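Local coordinates for protein fructosamine deglycase FrlB (Bacillus subtilis, PDB 3EUA) that converts a range of fructosamine 6-phosphates into glucose 6-phosphate and a free amino acid, using a chain built from two SIS domains, at residues A[6-11]-A[164-169]; A[45-50]-A[54-59]; A[177-182]-A[304-309]; A[230-235]-A[244-249]. One frame throughout, in Å; residues are numbered along the deposited sequence.

Contact 1: A[6-11]-A[164-169]; sequences TAKVNR and GLDQLQ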
# COMPACT_ATOMS: atom_id res chain seq x y z
N THR A 6 -24.48 0.09 -22.39
CA THR A 6 -25.24 0.88 -21.42
C THR A 6 -26.49 0.14 -20.89
O THR A 6 -26.89 0.32 -19.73
CB THR A 6 -25.69 2.20 -22.03
OG1 THR A 6 -24.56 2.83 -22.64
CG2 THR A 6 -26.31 3.12 -20.98
N ALA A 7 -27.09 -0.70 -21.74
CA ALA A 7 -28.27 -1.48 -21.36
C ALA A 7 -27.97 -2.51 -20.28
O ALA A 7 -28.90 -2.98 -19.60
CB ALA A 7 -28.87 -2.19 -22.57
N LYS A 8 -26.70 -2.90 -20.16
CA LYS A 8 -26.26 -3.87 -19.17
C LYS A 8 -25.82 -3.19 -17.86
O LYS A 8 -25.53 -3.89 -16.88
CB LYS A 8 -25.11 -4.71 -19.74
CG LYS A 8 -25.44 -5.51 -21.01
CD LYS A 8 -24.19 -6.23 -21.51
CE LYS A 8 -24.44 -7.07 -22.78
NZ LYS A 8 -25.29 -8.25 -22.53
N VAL A 9 -25.77 -1.86 -17.83
CA VAL A 9 -25.33 -1.12 -16.66
C VAL A 9 -26.44 -0.99 -15.63
O VAL A 9 -27.59 -0.75 -15.96
CB VAL A 9 -24.75 0.28 -17.02
CG1 VAL A 9 -24.40 1.06 -15.80
CG2 VAL A 9 -23.49 0.12 -17.82
N ASN A 10 -26.08 -1.23 -14.37
CA ASN A 10 -26.95 -1.07 -13.21
C ASN A 10 -27.70 0.26 -13.38
O ASN A 10 -27.09 1.31 -13.66
CB ASN A 10 -26.09 -1.20 -11.91
CG ASN A 10 -26.72 -0.61 -10.61
OD1 ASN A 10 -27.48 0.37 -10.63
ND2 ASN A 10 -26.29 -1.15 -9.46
N ARG A 11 -29.02 0.24 -13.23
CA ARG A 11 -29.82 1.48 -13.41
C ARG A 11 -29.41 2.64 -12.51
O ARG A 11 -29.49 3.80 -12.89
CB ARG A 11 -31.32 1.24 -13.24
CG ARG A 11 -31.96 0.60 -14.46
CD ARG A 11 -33.49 0.61 -14.36
NE ARG A 11 -34.09 0.07 -15.59
CZ ARG A 11 -34.27 -1.23 -15.87
NH1 ARG A 11 -34.83 -1.57 -17.02
NH2 ARG A 11 -33.90 -2.18 -15.01
N GLY A 164 -16.82 -7.17 -21.74
CA GLY A 164 -15.89 -8.10 -21.08
C GLY A 164 -16.48 -8.63 -19.79
O GLY A 164 -16.43 -9.84 -19.50
N LEU A 165 -17.05 -7.74 -18.98
CA LEU A 165 -17.69 -8.15 -17.75
C LEU A 165 -18.83 -9.15 -18.00
O LEU A 165 -18.95 -10.14 -17.29
CB LEU A 165 -18.22 -6.96 -16.97
CG LEU A 165 -17.20 -6.13 -16.17
CD1 LEU A 165 -17.87 -4.87 -15.68
CD2 LEU A 165 -16.59 -6.93 -14.98
N ASP A 166 -19.61 -8.91 -19.05
CA ASP A 166 -20.73 -9.80 -19.40
C ASP A 166 -20.20 -11.19 -19.79
O ASP A 166 -20.77 -12.22 -19.37
CB ASP A 166 -21.56 -9.22 -20.53
CG ASP A 166 -22.91 -9.94 -20.70
OD1 ASP A 166 -23.46 -10.41 -19.67
OD2 ASP A 166 -23.43 -9.97 -21.84
N GLN A 167 -19.10 -11.22 -20.55
CA GLN A 167 -18.45 -12.47 -20.96
C GLN A 167 -17.61 -13.11 -19.84
O GLN A 167 -17.24 -14.29 -19.93
CB GLN A 167 -17.51 -12.19 -22.12
CG GLN A 167 -18.21 -11.73 -23.37
CD GLN A 167 -18.98 -12.83 -24.07
OE1 GLN A 167 -18.70 -14.02 -23.91
NE2 GLN A 167 -19.94 -12.44 -24.90
N LEU A 168 -17.33 -12.37 -18.77
CA LEU A 168 -16.44 -12.88 -17.72
C LEU A 168 -17.05 -14.02 -16.88
O LEU A 168 -16.32 -14.83 -16.32
CB LEU A 168 -15.99 -11.74 -16.79
CG LEU A 168 -14.65 -11.96 -16.12
CD1 LEU A 168 -13.55 -11.98 -17.22
CD2 LEU A 168 -14.39 -10.89 -15.09
N GLN A 169 -18.38 -14.10 -16.77
CA GLN A 169 -18.94 -15.19 -15.98
C GLN A 169 -18.57 -16.53 -16.62
O GLN A 169 -18.26 -17.45 -15.90
CB GLN A 169 -20.45 -15.09 -15.81
CG GLN A 169 -21.03 -16.13 -14.81
CD GLN A 169 -20.49 -15.98 -13.42
OE1 GLN A 169 -20.21 -14.85 -12.97
NE2 GLN A 169 -20.39 -17.11 -12.69
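A surface salt bridge, made by Lys8 and Asp166, ties the N-terminal 3-10 turn of residues 6-8, just ahead of helix 11-20, to the long helix 158-190. NZ of Lys8 lies 2.6 Å from OD2 of Asp166, and the pair is both a hydrogen bond and an ion pair. The ammonium group approaches from above the carboxylate, 57° out of its plane, rather than within it. One oxygen takes nearly all of the contact, since OD1 of Asp166 is 4.0 Å from NZ of Lys8. The lysine chain is extended as far as CE and bends at its last torsion (chi4 -69°), which turns the ammonium group onto the acid; CE itself stands 3.2 Å from OD2 of Asp166. The two side chains cross at about a right angle, and the nearest CA atoms, those of Lys8 and Asp166, are 8.1 Å apart, so the backbones stay well separated. Apolar packing adds to it: Lys8 also touches Ile162, and Val9 lies on Phe158 and Ile162 of the same helix. On the inner side of helix 158-190, Leu165 and Leu168 turn to helix 288-313. With only 84 Å² buried between the segments and Lys8 exposed, the bridge is a single-point electrostatic link, whose strength is probably reduced by solvent screening and by the out-of-plane approach.

Contact 2: A[45-50]-A[54-59]; sequences YVFDRE and INSDLY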
# COMPACT_ATOMS: atom_id res chain seq x y z
N TYR A 45 -5.49 1.06 -10.52
CA TYR A 45 -4.64 0.72 -11.65
C TYR A 45 -5.24 1.24 -12.96
O TYR A 45 -4.54 1.84 -13.76
CB TYR A 45 -4.42 -0.77 -11.72
CG TYR A 45 -3.41 -1.18 -12.73
CD1 TYR A 45 -2.07 -1.29 -12.38
CD2 TYR A 45 -3.79 -1.49 -14.02
CE1 TYR A 45 -1.12 -1.70 -13.33
CE2 TYR A 45 -2.89 -1.90 -14.93
CZ TYR A 45 -1.55 -2.00 -14.59
OH TYR A 45 -0.63 -2.40 -15.56
N VAL A 46 -6.56 1.03 -13.15
CA VAL A 46 -7.28 1.53 -14.33
C VAL A 46 -7.11 3.03 -14.44
O VAL A 46 -6.71 3.55 -15.49
CB VAL A 46 -8.80 1.13 -14.31
CG1 VAL A 46 -9.59 1.83 -15.42
CG2 VAL A 46 -8.96 -0.39 -14.45
N PHE A 47 -7.41 3.76 -13.38
CA PHE A 47 -7.22 5.21 -13.41
C PHE A 47 -5.80 5.61 -13.75
O PHE A 47 -5.59 6.55 -14.52
CB PHE A 47 -7.65 5.89 -12.09
CG PHE A 47 -9.00 6.46 -12.15
CD1 PHE A 47 -10.12 5.68 -11.99
CD2 PHE A 47 -9.17 7.82 -12.43
CE1 PHE A 47 -11.40 6.23 -12.08
CE2 PHE A 47 -10.43 8.37 -12.51
CZ PHE A 47 -11.55 7.56 -12.35
N ASP A 48 -4.81 4.92 -13.19
CA ASP A 48 -3.40 5.25 -13.49
C ASP A 48 -3.05 5.07 -14.96
O ASP A 48 -2.30 5.86 -15.50
CB ASP A 48 -2.42 4.45 -12.61
CG ASP A 48 -2.37 4.96 -11.17
OD1 ASP A 48 -2.88 6.08 -10.88
OD2 ASP A 48 -1.82 4.24 -10.32
N ARG A 49 -3.60 4.04 -15.59
CA ARG A 49 -3.34 3.76 -17.01
C ARG A 49 -4.24 4.53 -18.00
O ARG A 49 -3.87 4.73 -19.16
CB ARG A 49 -3.53 2.27 -17.26
CG ARG A 49 -2.45 1.40 -16.69
CD ARG A 49 -1.34 1.12 -17.70
NE ARG A 49 -0.77 2.31 -18.32
CZ ARG A 49 -0.92 2.72 -19.58
NH1 ARG A 49 -1.63 2.04 -20.48
NH2 ARG A 49 -0.30 3.83 -19.96
N GLU A 50 -5.43 4.96 -17.53
CA GLU A 50 -6.41 5.59 -18.41
C GLU A 50 -6.72 7.07 -18.24
O GLU A 50 -7.06 7.73 -19.23
CB GLU A 50 -7.75 4.87 -18.23
CG GLU A 50 -7.70 3.40 -18.62
CD GLU A 50 -7.48 3.20 -20.11
OE1 GLU A 50 -7.91 4.04 -20.93
OE2 GLU A 50 -6.86 2.17 -20.45
N ILE A 54 -7.66 13.11 -14.14
CA ILE A 54 -8.20 12.92 -12.80
C ILE A 54 -7.20 12.20 -11.91
O ILE A 54 -6.71 11.13 -12.24
CB ILE A 54 -9.53 12.12 -12.84
CG1 ILE A 54 -10.58 12.84 -13.72
CG2 ILE A 54 -10.01 11.90 -11.40
CD1 ILE A 54 -11.75 12.00 -14.21
N ASN A 55 -6.87 12.85 -10.79
CA ASN A 55 -6.01 12.32 -9.75
C ASN A 55 -6.77 11.24 -9.01
O ASN A 55 -7.93 11.43 -8.70
CB ASN A 55 -5.66 13.47 -8.77
CG ASN A 55 -4.87 13.02 -7.55
OD1 ASN A 55 -4.79 11.82 -7.21
ND2 ASN A 55 -4.27 14.00 -6.87
N SER A 56 -6.13 10.10 -8.76
CA SER A 56 -6.75 9.00 -8.01
C SER A 56 -5.93 8.67 -6.76
O SER A 56 -4.69 8.63 -6.81
CB SER A 56 -6.89 7.73 -8.87
OG SER A 56 -5.62 7.29 -9.36
N ASP A 57 -6.62 8.47 -5.64
CA ASP A 57 -6.00 8.04 -4.39
C ASP A 57 -6.90 6.96 -3.75
O ASP A 57 -8.09 6.88 -4.03
CB ASP A 57 -5.74 9.20 -3.43
CG ASP A 57 -4.52 10.03 -3.80
OD1 ASP A 57 -3.40 9.50 -3.78
OD2 ASP A 57 -4.67 11.25 -4.03
N LEU A 58 -6.28 6.11 -2.94
CA LEU A 58 -6.97 5.03 -2.28
C LEU A 58 -6.58 4.97 -0.85
O LEU A 58 -5.39 4.98 -0.54
CB LEU A 58 -6.60 3.72 -2.97
CG LEU A 58 -7.30 2.41 -2.55
CD1 LEU A 58 -7.37 1.48 -3.71
CD2 LEU A 58 -6.61 1.69 -1.41
N TYR A 59 -7.55 4.90 0.04
CA TYR A 59 -7.26 4.84 1.49
C TYR A 59 -8.25 3.98 2.20
O TYR A 59 -9.39 3.82 1.74
CB TYR A 59 -7.37 6.22 2.16
CG TYR A 59 -6.55 7.32 1.53
CD1 TYR A 59 -5.18 7.40 1.75
CD2 TYR A 59 -7.16 8.28 0.72
CE1 TYR A 59 -4.43 8.40 1.13
CE2 TYR A 59 -6.41 9.30 0.14
CZ TYR A 59 -5.05 9.35 0.33
OH TYR A 59 -4.29 10.34 -0.28
O HOH W 1 -5.28 8.80 -12.02
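Phe47 meets Ile54 and Ser56 with two different parts of its side chain. On one flank of the ring, CE2 of Phe47 is 3.7 Å from CG2 of Ile54, while CB of Ile54 lies at the ring edge, in its plane. Nearer the helix, CB of Phe47 rests 3.8 Å from CB of Ser56. The serine hydroxyl sits between its own backbone N and carbonyl carbon (chi1 58°), which brings OG of Ser56 to 3.4 Å from OD1 of Asp48. The angle there is too poor for a hydrogen bond, and Lys44 fills the role instead, bonding to Ser56 OG and forming a salt bridge with Asp48 OD1. A water lies between the segments: it donates to O of Ile54 at 2.7 Å, more weakly to O of Phe47, and is hydrogen-bonded to OG of Ser56 at 3.1 Å. In the next shell, Val28 of the adjacent strand touches both Phe47 and Ile54, and OD2 of Asp48 reaches Arg67 and Tyr59 of the second subunit. Helix 41-50 thus packs on strand 55-60 at one edge of the parallel sheet within this chain, the layered alpha-beta packing of a SIS domain, beside the second subunit.

Contact 3: A[177-182]-A[304-309]; sequences KQEADN and RSYADE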
# COMPACT_ATOMS: atom_id res chain seq x y z
N LYS A 177 -13.72 -24.85 -13.03
CA LYS A 177 -13.72 -26.25 -13.42
C LYS A 177 -12.30 -26.74 -13.58
O LYS A 177 -11.90 -27.79 -13.08
CB LYS A 177 -14.44 -26.38 -14.77
CG LYS A 177 -14.48 -27.76 -15.44
CD LYS A 177 -15.31 -27.66 -16.74
CE LYS A 177 -15.35 -28.94 -17.60
NZ LYS A 177 -14.05 -29.27 -18.29
N GLN A 178 -11.52 -25.94 -14.28
CA GLN A 178 -10.14 -26.26 -14.53
C GLN A 178 -9.29 -26.30 -13.26
O GLN A 178 -8.33 -27.07 -13.20
CB GLN A 178 -9.57 -25.26 -15.55
CG GLN A 178 -8.07 -25.12 -15.60
CD GLN A 178 -7.63 -24.12 -16.66
OE1 GLN A 178 -8.23 -24.02 -17.73
NE2 GLN A 178 -6.54 -23.41 -16.38
N GLU A 179 -9.65 -25.51 -12.26
CA GLU A 179 -8.89 -25.45 -10.99
C GLU A 179 -9.40 -26.29 -9.82
O GLU A 179 -8.75 -26.31 -8.75
CB GLU A 179 -8.84 -23.98 -10.52
CG GLU A 179 -8.05 -23.03 -11.42
CD GLU A 179 -6.53 -23.15 -11.25
OE1 GLU A 179 -6.06 -24.24 -10.88
OE2 GLU A 179 -5.81 -22.16 -11.50
N ALA A 180 -10.52 -26.97 -10.00
CA ALA A 180 -11.16 -27.76 -8.95
C ALA A 180 -10.22 -28.75 -8.22
O ALA A 180 -10.22 -28.83 -7.00
CB ALA A 180 -12.35 -28.48 -9.53
N ASP A 181 -9.42 -29.50 -8.97
CA ASP A 181 -8.50 -30.45 -8.34
C ASP A 181 -7.37 -29.70 -7.62
O ASP A 181 -6.96 -30.11 -6.54
CB ASP A 181 -7.98 -31.45 -9.37
CG ASP A 181 -9.10 -32.37 -9.90
OD1 ASP A 181 -10.19 -32.41 -9.26
OD2 ASP A 181 -8.89 -33.05 -10.93
N ASN A 182 -6.88 -28.63 -8.23
CA ASN A 182 -5.85 -27.80 -7.61
C ASN A 182 -6.31 -27.21 -6.30
O ASN A 182 -5.50 -27.05 -5.39
CB ASN A 182 -5.39 -26.68 -8.53
CG ASN A 182 -4.60 -27.19 -9.71
OD1 ASN A 182 -4.15 -28.35 -9.72
ND2 ASN A 182 -4.42 -26.35 -10.73
N ARG A 304 -11.36 -17.99 -4.30
CA ARG A 304 -12.46 -18.29 -3.40
C ARG A 304 -12.71 -19.79 -3.34
O ARG A 304 -13.07 -20.28 -2.29
CB ARG A 304 -13.75 -17.60 -3.81
CG ARG A 304 -14.87 -17.70 -2.75
CD ARG A 304 -14.65 -16.66 -1.72
NE ARG A 304 -15.55 -16.72 -0.58
CZ ARG A 304 -15.65 -15.75 0.34
NH1 ARG A 304 -16.50 -15.88 1.35
NH2 ARG A 304 -14.93 -14.63 0.25
N SER A 305 -12.55 -20.52 -4.44
CA SER A 305 -12.76 -21.96 -4.43
C SER A 305 -11.66 -22.65 -3.61
O SER A 305 -11.90 -23.65 -2.94
CB SER A 305 -12.86 -22.51 -5.86
OG SER A 305 -11.63 -22.39 -6.54
N TYR A 306 -10.45 -22.07 -3.64
CA TYR A 306 -9.33 -22.58 -2.86
C TYR A 306 -9.65 -22.39 -1.38
O TYR A 306 -9.41 -23.29 -0.58
CB TYR A 306 -8.01 -21.89 -3.22
CG TYR A 306 -7.29 -22.36 -4.49
CD1 TYR A 306 -7.94 -22.42 -5.71
CD2 TYR A 306 -5.93 -22.69 -4.45
CE1 TYR A 306 -7.27 -22.83 -6.86
CE2 TYR A 306 -5.26 -23.09 -5.59
CZ TYR A 306 -5.92 -23.16 -6.80
OH TYR A 306 -5.23 -23.57 -7.93
N ALA A 307 -10.20 -21.23 -1.04
CA ALA A 307 -10.59 -20.89 0.34
C ALA A 307 -11.64 -21.86 0.88
O ALA A 307 -11.53 -22.33 2.01
CB ALA A 307 -11.10 -19.44 0.41
N ASP A 308 -12.64 -22.17 0.06
CA ASP A 308 -13.72 -23.09 0.43
C ASP A 308 -13.20 -24.47 0.77
O ASP A 308 -13.61 -25.04 1.79
CB ASP A 308 -14.77 -23.20 -0.70
CG ASP A 308 -15.64 -21.94 -0.84
OD1 ASP A 308 -15.80 -21.15 0.14
OD2 ASP A 308 -16.24 -21.77 -1.93
N GLU A 309 -12.28 -24.98 -0.05
CA GLU A 309 -11.64 -26.28 0.18
C GLU A 309 -10.77 -26.29 1.46
O GLU A 309 -10.76 -27.27 2.22
CB GLU A 309 -10.76 -26.69 -1.01
CG GLU A 309 -11.48 -26.95 -2.31
CD GLU A 309 -12.45 -28.14 -2.27
OE1 GLU A 309 -12.29 -29.07 -1.44
OE2 GLU A 309 -13.38 -28.16 -3.09
O HOH W 2 -12.48 -28.60 -5.69
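Tyr306 reaches from helix 288-313 to Glu179 and Asn182 on helix 158-190. Its CB does not point straight at the other helix; with CG anti to the carbonyl carbon (chi1 -80°), the ring is carried across so that its far end makes the contact. Along one side, CE1 of Tyr306 comes 4.1 Å from CB of Glu179, which lies at the ring edge, near its plane. On the other side CE2 stands 4.0 Å from the backbone O of Asn182, whose carbonyl carbon lies over a ring face. At CZ, the nearest neighbour is CB of Asn182. The phenolic OH then gives a weak hydrogen bond to OE1 of Glu179 at 3.1 Å and also touches CB of Asn182 at 3.2 Å. Carboxylate and ring planes stand 85° apart, nearly perpendicular. OE1 of Glu179 has a firmer donor one turn along its own helix: ND2 of Asn182 is 2.7 Å away, with an N-H...O angle of 154°. This oxygen thus has one firm and one weak donor, while OE2 is hydrogen-bonded to the hydroxyl of Tyr281; such surroundings would probably favour the charged form of this buried carboxylate. Beside these side chains, a water donates to both O of Ala180 and OE2 of Glu309, spanning the helices. Around this pair, Phe186 of helix 158-190 meets the tyrosine ring, Tyr211 touches it from helix 205-220, and Thr274 and Leu276 bring in strand 273-277, an outermost strand of the four-stranded sheet within this chain.

Contact 4: A[230-235]-A[244-249]; sequences GEYFHG and VPFIIL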
# COMPACT_ATOMS: atom_id res chain seq x y z
N GLY A 230 7.33 -6.76 -7.22
CA GLY A 230 8.54 -5.93 -7.46
C GLY A 230 9.37 -5.81 -6.16
O GLY A 230 10.58 -6.09 -6.13
N GLU A 231 8.69 -5.42 -5.08
CA GLU A 231 9.30 -5.25 -3.75
C GLU A 231 10.04 -6.51 -3.22
O GLU A 231 11.01 -6.38 -2.47
CB GLU A 231 8.20 -4.83 -2.75
CG GLU A 231 7.64 -3.38 -2.93
CD GLU A 231 8.66 -2.31 -2.58
OE1 GLU A 231 8.64 -1.87 -1.41
OE2 GLU A 231 9.54 -2.00 -3.42
N TYR A 232 9.51 -7.68 -3.58
CA TYR A 232 10.04 -9.01 -3.24
C TYR A 232 11.55 -9.10 -3.32
O TYR A 232 12.19 -9.58 -2.39
CB TYR A 232 9.47 -10.01 -4.25
CG TYR A 232 9.77 -11.50 -4.05
CD1 TYR A 232 9.38 -12.16 -2.88
CD2 TYR A 232 10.34 -12.27 -5.07
CE1 TYR A 232 9.58 -13.51 -2.69
CE2 TYR A 232 10.52 -13.65 -4.89
CZ TYR A 232 10.14 -14.25 -3.70
OH TYR A 232 10.32 -15.62 -3.50
N PHE A 233 12.12 -8.59 -4.40
CA PHE A 233 13.56 -8.68 -4.65
C PHE A 233 14.40 -7.64 -3.90
O PHE A 233 15.63 -7.56 -4.09
CB PHE A 233 13.85 -8.64 -6.16
CG PHE A 233 13.38 -9.85 -6.89
CD1 PHE A 233 14.02 -11.06 -6.70
CD2 PHE A 233 12.29 -9.80 -7.75
CE1 PHE A 233 13.59 -12.19 -7.33
CE2 PHE A 233 11.85 -10.93 -8.39
CZ PHE A 233 12.52 -12.14 -8.20
N HIS A 234 13.75 -6.91 -2.99
CA HIS A 234 14.42 -5.88 -2.21
C HIS A 234 14.25 -6.10 -0.72
O HIS A 234 14.30 -5.15 0.07
CB HIS A 234 13.95 -4.52 -2.71
CG HIS A 234 14.25 -4.37 -4.16
ND1 HIS A 234 15.53 -4.13 -4.62
CD2 HIS A 234 13.48 -4.56 -5.25
CE1 HIS A 234 15.51 -4.12 -5.94
NE2 HIS A 234 14.28 -4.38 -6.35
N GLY A 235 14.11 -7.38 -0.37
CA GLY A 235 14.07 -7.78 1.00
C GLY A 235 13.33 -9.05 1.31
O GLY A 235 13.92 -9.99 1.84
N VAL A 244 8.56 -22.69 3.04
CA VAL A 244 7.67 -21.53 3.16
C VAL A 244 6.60 -21.51 2.05
O VAL A 244 6.93 -21.40 0.88
CB VAL A 244 8.43 -20.20 3.16
CG1 VAL A 244 7.42 -19.02 3.42
CG2 VAL A 244 9.52 -20.19 4.23
N PRO A 245 5.31 -21.67 2.40
CA PRO A 245 4.30 -21.60 1.37
C PRO A 245 4.04 -20.19 0.78
O PRO A 245 3.86 -19.20 1.51
CB PRO A 245 3.03 -22.06 2.08
CG PRO A 245 3.48 -22.73 3.32
CD PRO A 245 4.69 -21.97 3.70
N PHE A 246 4.00 -20.14 -0.55
CA PHE A 246 3.70 -18.93 -1.32
C PHE A 246 2.62 -19.17 -2.34
O PHE A 246 2.70 -20.13 -3.09
CB PHE A 246 4.94 -18.44 -2.10
CG PHE A 246 5.79 -17.40 -1.37
CD1 PHE A 246 6.72 -17.78 -0.41
CD2 PHE A 246 5.64 -16.06 -1.65
CE1 PHE A 246 7.50 -16.81 0.25
CE2 PHE A 246 6.40 -15.10 -0.98
CZ PHE A 246 7.32 -15.48 -0.03
N ILE A 247 1.60 -18.30 -2.35
CA ILE A 247 0.57 -18.31 -3.35
C ILE A 247 0.99 -17.17 -4.27
O ILE A 247 1.10 -16.02 -3.81
CB ILE A 247 -0.84 -17.98 -2.84
CG1 ILE A 247 -1.39 -19.08 -1.93
CG2 ILE A 247 -1.81 -17.73 -4.03
CD1 ILE A 247 -2.65 -18.61 -1.20
N ILE A 248 1.21 -17.47 -5.53
CA ILE A 248 1.69 -16.51 -6.51
C ILE A 248 0.71 -16.31 -7.64
O ILE A 248 0.26 -17.26 -8.28
CB ILE A 248 3.02 -17.01 -7.06
CG1 ILE A 248 4.04 -17.00 -5.93
CG2 ILE A 248 3.44 -16.17 -8.30
CD1 ILE A 248 5.46 -17.47 -6.30
N LEU A 249 0.35 -15.05 -7.87
CA LEU A 249 -0.61 -14.72 -8.91
C LEU A 249 0.04 -14.05 -10.10
O LEU A 249 0.84 -13.15 -9.94
CB LEU A 249 -1.68 -13.76 -8.39
CG LEU A 249 -2.40 -14.20 -7.12
CD1 LEU A 249 -3.35 -13.06 -6.69
CD2 LEU A 249 -3.08 -15.56 -7.27
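Tyr232 and Phe246 form an offset edge-to-face aromatic pair, the edge of the tyrosine directed toward the phenylalanine face. The evidence is geometric: the ring centroids are 5.8 Å apart and the planes stand at 69°. Close contact is confined to one corner, where CE1 of Tyr232 lies 3.9 Å from CE2 and 4.0 Å from CZ of Phe246. An extended first torsion, with CG of Tyr232 opposite the backbone N (chi1 -175°), sends the ring from the loop toward the strand. Its hydroxyl ends beside the Phe246 ring and bonds to Ser266 on helix 256-269, a polar tie that helps fix the direction of the ring. Away from this corner the segments are far apart: their nearest CA atoms, those of Tyr232 and Ile248, are 11.7 Å from each other, and only 71 Å² is buried between them. Both rings are buried: Ile240 touches the two of them, Met199 packs against Tyr232, and Tyr197 stacks on Phe246. The loop also meets the second subunit: Glu231 bonds to its Ser60, Tyr209 and Gly34, and His234, partly exposed on the looser, solvent side, to its Glu89. The pair therefore joins the loop after strand 226-228 to strand 246-250, a strand of the parallel sheet of the second SIS domain, an alpha-beta layered fold.

Overall arrangement
Contacts 1 and 3 both use helix 158-190, with their centres 25 Å apart: one joins the N-terminal turn to it, the other joins it to helix 288-313. Contact 2 belongs to the first SIS domain and contact 4 to the second; their centres are 24 Å apart, yet both reach the second subunit, which contacts 1 and 3 do not. Contacts 3 and 4 approach most closely, about 6 Å between nearest atoms, without touching. Contacts 2 and 3 lie on opposite sides of the chain's centre, 32 Å between centres, as do contacts 1 and 4 at 34 Å. None of the four contains a bound ligand, so their relation to the active site stays open.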